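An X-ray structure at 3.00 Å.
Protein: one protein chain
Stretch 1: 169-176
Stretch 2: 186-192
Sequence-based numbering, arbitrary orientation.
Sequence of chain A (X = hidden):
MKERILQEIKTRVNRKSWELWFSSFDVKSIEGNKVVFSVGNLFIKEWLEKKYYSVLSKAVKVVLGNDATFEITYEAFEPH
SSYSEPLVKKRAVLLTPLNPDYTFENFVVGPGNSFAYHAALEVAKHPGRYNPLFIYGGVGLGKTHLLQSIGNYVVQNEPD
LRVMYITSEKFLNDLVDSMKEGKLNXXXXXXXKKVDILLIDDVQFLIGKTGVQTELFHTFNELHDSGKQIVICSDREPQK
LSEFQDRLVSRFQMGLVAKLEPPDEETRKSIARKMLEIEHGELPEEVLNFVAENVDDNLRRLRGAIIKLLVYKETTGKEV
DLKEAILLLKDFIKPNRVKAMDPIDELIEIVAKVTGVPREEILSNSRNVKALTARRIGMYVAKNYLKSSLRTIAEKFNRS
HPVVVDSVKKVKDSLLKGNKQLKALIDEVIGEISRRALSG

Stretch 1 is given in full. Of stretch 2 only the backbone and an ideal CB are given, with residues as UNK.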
# COMPACT_ATOMS: atom_id res chain seq x y z
N GLU A 169 8.34 4.61 8.76
CA GLU A 169 8.78 5.90 9.26
C GLU A 169 8.16 6.18 10.62
O GLU A 169 8.87 6.58 11.55
CB GLU A 169 8.39 7.03 8.30
CG GLU A 169 8.91 8.37 8.79
CD GLU A 169 8.45 9.54 7.96
OE1 GLU A 169 8.53 9.48 6.71
OE2 GLU A 169 8.01 10.55 8.56
N LYS A 170 6.85 5.99 10.76
CA LYS A 170 6.24 6.26 12.06
C LYS A 170 6.82 5.32 13.09
O LYS A 170 6.95 5.67 14.25
CB LYS A 170 4.73 6.10 12.04
CG LYS A 170 4.17 6.39 13.42
CD LYS A 170 2.68 6.62 13.43
CE LYS A 170 2.25 7.24 14.76
NZ LYS A 170 2.66 8.68 14.90
N PHE A 171 7.17 4.11 12.67
CA PHE A 171 7.75 3.16 13.60
C PHE A 171 9.06 3.81 14.06
O PHE A 171 9.43 3.73 15.23
CB PHE A 171 8.03 1.84 12.90
CG PHE A 171 8.22 0.69 13.84
CD1 PHE A 171 7.15 0.19 14.57
CD2 PHE A 171 9.46 0.07 13.96
CE1 PHE A 171 7.31 -0.91 15.42
CE2 PHE A 171 9.62 -1.03 14.80
CZ PHE A 171 8.55 -1.52 15.53
N LEU A 172 9.74 4.47 13.13
CA LEU A 172 10.99 5.16 13.41
C LEU A 172 10.68 6.29 14.39
O LEU A 172 11.07 6.23 15.54
CB LEU A 172 11.58 5.72 12.10
CG LEU A 172 12.87 6.55 11.99
CD1 LEU A 172 12.76 7.82 12.82
CD2 LEU A 172 14.06 5.72 12.41
N ASN A 173 9.96 7.31 13.93
CA ASN A 173 9.62 8.43 14.79
C ASN A 173 9.05 8.01 16.15
O ASN A 173 9.27 8.68 17.14
CB ASN A 173 8.62 9.36 14.09
CG ASN A 173 9.26 10.17 12.98
OD1 ASN A 173 10.36 10.70 13.15
ND2 ASN A 173 8.58 10.28 11.85
N ASP A 174 8.33 6.91 16.19
CA ASP A 174 7.76 6.48 17.46
C ASP A 174 8.82 5.98 18.43
O ASP A 174 8.75 6.25 19.62
CB ASP A 174 6.70 5.41 17.24
CG ASP A 174 5.28 5.96 17.34
OD1 ASP A 174 5.02 7.08 16.83
OD2 ASP A 174 4.43 5.26 17.94
N LEU A 175 9.81 5.25 17.92
CA LEU A 175 10.90 4.75 18.76
C LEU A 175 11.67 5.97 19.27
O LEU A 175 11.82 6.15 20.47
CB LEU A 175 11.86 3.86 17.98
CG LEU A 175 12.00 2.40 18.42
CD1 LEU A 175 13.26 1.84 17.82
CD2 LEU A 175 12.03 2.28 19.93
N VAL A 176 12.14 6.80 18.35
CA VAL A 176 12.88 7.99 18.73
C VAL A 176 12.26 8.64 19.97
O VAL A 176 12.92 8.76 20.99
CB VAL A 176 12.94 9.02 17.60
CG1 VAL A 176 13.40 10.35 18.14
CG2 VAL A 176 13.91 8.54 16.52
N UNK A 186 5.74 1.96 26.94
CA UNK A 186 4.59 2.53 26.24
C UNK A 186 4.61 2.01 24.79
O UNK A 186 3.59 1.59 24.25
CB UNK A 186 4.62 4.06 26.28
N UNK A 187 5.80 2.05 24.19
CA UNK A 187 6.02 1.60 22.82
C UNK A 187 5.74 0.12 22.66
O UNK A 187 4.80 -0.26 21.97
CB UNK A 187 7.46 1.90 22.39
N UNK A 188 6.55 -0.73 23.29
CA UNK A 188 6.35 -2.17 23.16
C UNK A 188 4.94 -2.64 23.48
O UNK A 188 4.46 -3.62 22.88
CB UNK A 188 7.34 -2.90 24.07
N UNK A 189 4.27 -1.96 24.40
CA UNK A 189 2.89 -2.34 24.73
C UNK A 189 2.04 -2.03 23.49
O UNK A 189 1.16 -2.81 23.12
CB UNK A 189 2.38 -1.60 25.97
N UNK A 190 2.33 -0.90 22.86
CA UNK A 190 1.60 -0.46 21.68
C UNK A 190 1.81 -1.26 20.40
O UNK A 190 0.86 -1.52 19.67
CB UNK A 190 1.97 1.00 21.40
N UNK A 191 3.04 -1.66 20.11
CA UNK A 191 3.27 -2.41 18.89
C UNK A 191 3.33 -3.92 19.06
O UNK A 191 3.66 -4.64 18.13
CB UNK A 191 4.58 -1.93 18.25
N UNK A 192 3.00 -4.40 20.26
CA UNK A 192 2.97 -5.84 20.52
C UNK A 192 1.73 -6.10 21.35
O UNK A 192 0.63 -6.30 20.82
CB UNK A 192 4.24 -6.33 21.23

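The two helices run roughly antiparallel, their directions 154° apart and their axes 10.7 Å apart at closest approach, so side chains of moderate to large size are needed to fill the space between them.

Position 186 has no atom of stretch 1 within 5.5 Å of its ideal CB. Nothing there selects a side chain, and any helix-compatible residue, polar ones included, would do. It is Glu186, which makes no contact with stretch 1.

Position 187 is different. Its CA-to-CB bond points toward stretch 1, and the ideal CB lies 5.2 Å from Leu175 CD2, with the Phe171 ring farther along. A long apolar side chain would suit, whether leucine, methionine or an aromatic. The residue is Phe187, with chi1 in t. Leu175 CD2 sits over its ring face, 4.0 Å from the centroid, in a CH-pi contact; Asp174 CB meets the ring edge, 3.6 Å from Phe187 CE1. Phe187 CZ reaches to 3.7 Å from Phe171 CE1, the two rings meeting obliquely with planes at 56°.

Positions 188 and 189 are out of reach of stretch 1, which therefore leaves their identity open. They are Arg188, whose guanidinium is hydrogen-bonded elsewhere in the structure, and Glu189.

At position 190 CA-to-CB again points toward stretch 1, but its CB has no neighbour there within 5.5 Å, so a short side chain would stop short. The carboxylate of Asp174 lies beyond, favouring a long donor: lysine or arginine for charge, perhaps glutamine. Lys190 extends with all four chi angles in t and sets NZ 2.6 Å from Asp174 OD2, a hydrogen-bonded salt bridge. The other carboxylate oxygen serves stretch 1 itself: Lys170 NZ makes a weak hydrogen bond to Asp174 OD1 at 3.4 Å, also within a salt bridge.

Position 191 also points toward stretch 1, its ideal CB only 4.1 Å from Phe171 CE1. The nearby ring invites an apolar or aromatic group, while the carboxylate of Asp174 farther on would reward a donor at its tip. Phenylalanine could meet the first demand; tyrosine meets both. Tyr191, chi1 in m, presents its face to the edge of Phe171, with planes at 86° and Phe171 CE1 3.4 Å from Tyr191 CD2. Its OH donates a weak hydrogen bond to Asp174 OD2 at 2.9 Å, so this one oxygen receives both Lys190 and Tyr191.

Position 192, with phi/psi of -138/-93, is again out of reach, and stretch 1 sets no preference. Arg192 is hydrogen-bonded elsewhere in the structure.

Stretch 2 (186-192) EFREKYR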
# COMPACT_ATOMS: atom_id res chain seq x y z
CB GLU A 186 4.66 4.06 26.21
CG GLU A 186 4.17 4.79 27.46
CD GLU A 186 3.89 6.29 27.19
OE1 GLU A 186 4.72 6.94 26.51
OE2 GLU A 186 2.85 6.81 27.65
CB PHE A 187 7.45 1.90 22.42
CG PHE A 187 7.77 1.60 20.99
CD1 PHE A 187 7.62 2.57 20.01
CD2 PHE A 187 8.28 0.35 20.62
CE1 PHE A 187 7.98 2.33 18.70
CE2 PHE A 187 8.65 0.09 19.31
CZ PHE A 187 8.49 1.09 18.34
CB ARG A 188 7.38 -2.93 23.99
CG ARG A 188 8.76 -2.89 23.35
CD ARG A 188 9.83 -3.58 24.16
NE ARG A 188 11.14 -3.32 23.58
CZ ARG A 188 12.29 -3.62 24.18
NH1 ARG A 188 12.27 -4.19 25.37
NH2 ARG A 188 13.44 -3.33 23.60
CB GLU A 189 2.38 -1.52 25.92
CG GLU A 189 3.07 -1.85 27.23
CD GLU A 189 2.74 -3.24 27.74
OE1 GLU A 189 1.57 -3.46 28.16
OE2 GLU A 189 3.64 -4.12 27.73
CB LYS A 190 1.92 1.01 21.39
CG LYS A 190 1.30 1.56 20.13
CD LYS A 190 1.86 2.93 19.80
CE LYS A 190 1.22 3.49 18.56
NZ LYS A 190 1.87 4.73 18.11
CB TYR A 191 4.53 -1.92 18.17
CG TYR A 191 4.37 -0.54 17.55
CD1 TYR A 191 4.51 0.60 18.32
CD2 TYR A 191 4.05 -0.40 16.20
CE1 TYR A 191 4.34 1.86 17.76
CE2 TYR A 191 3.87 0.85 15.63
CZ TYR A 191 4.02 1.99 16.42
OH TYR A 191 3.87 3.25 15.88
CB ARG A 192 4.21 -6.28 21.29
CG ARG A 192 5.50 -5.74 20.72
CD ARG A 192 6.69 -6.28 21.49
NE ARG A 192 7.93 -5.60 21.15
CZ ARG A 192 9.13 -6.05 21.49
NH1 ARG A 192 9.25 -7.17 22.19
NH2 ARG A 192 10.22 -5.37 21.15
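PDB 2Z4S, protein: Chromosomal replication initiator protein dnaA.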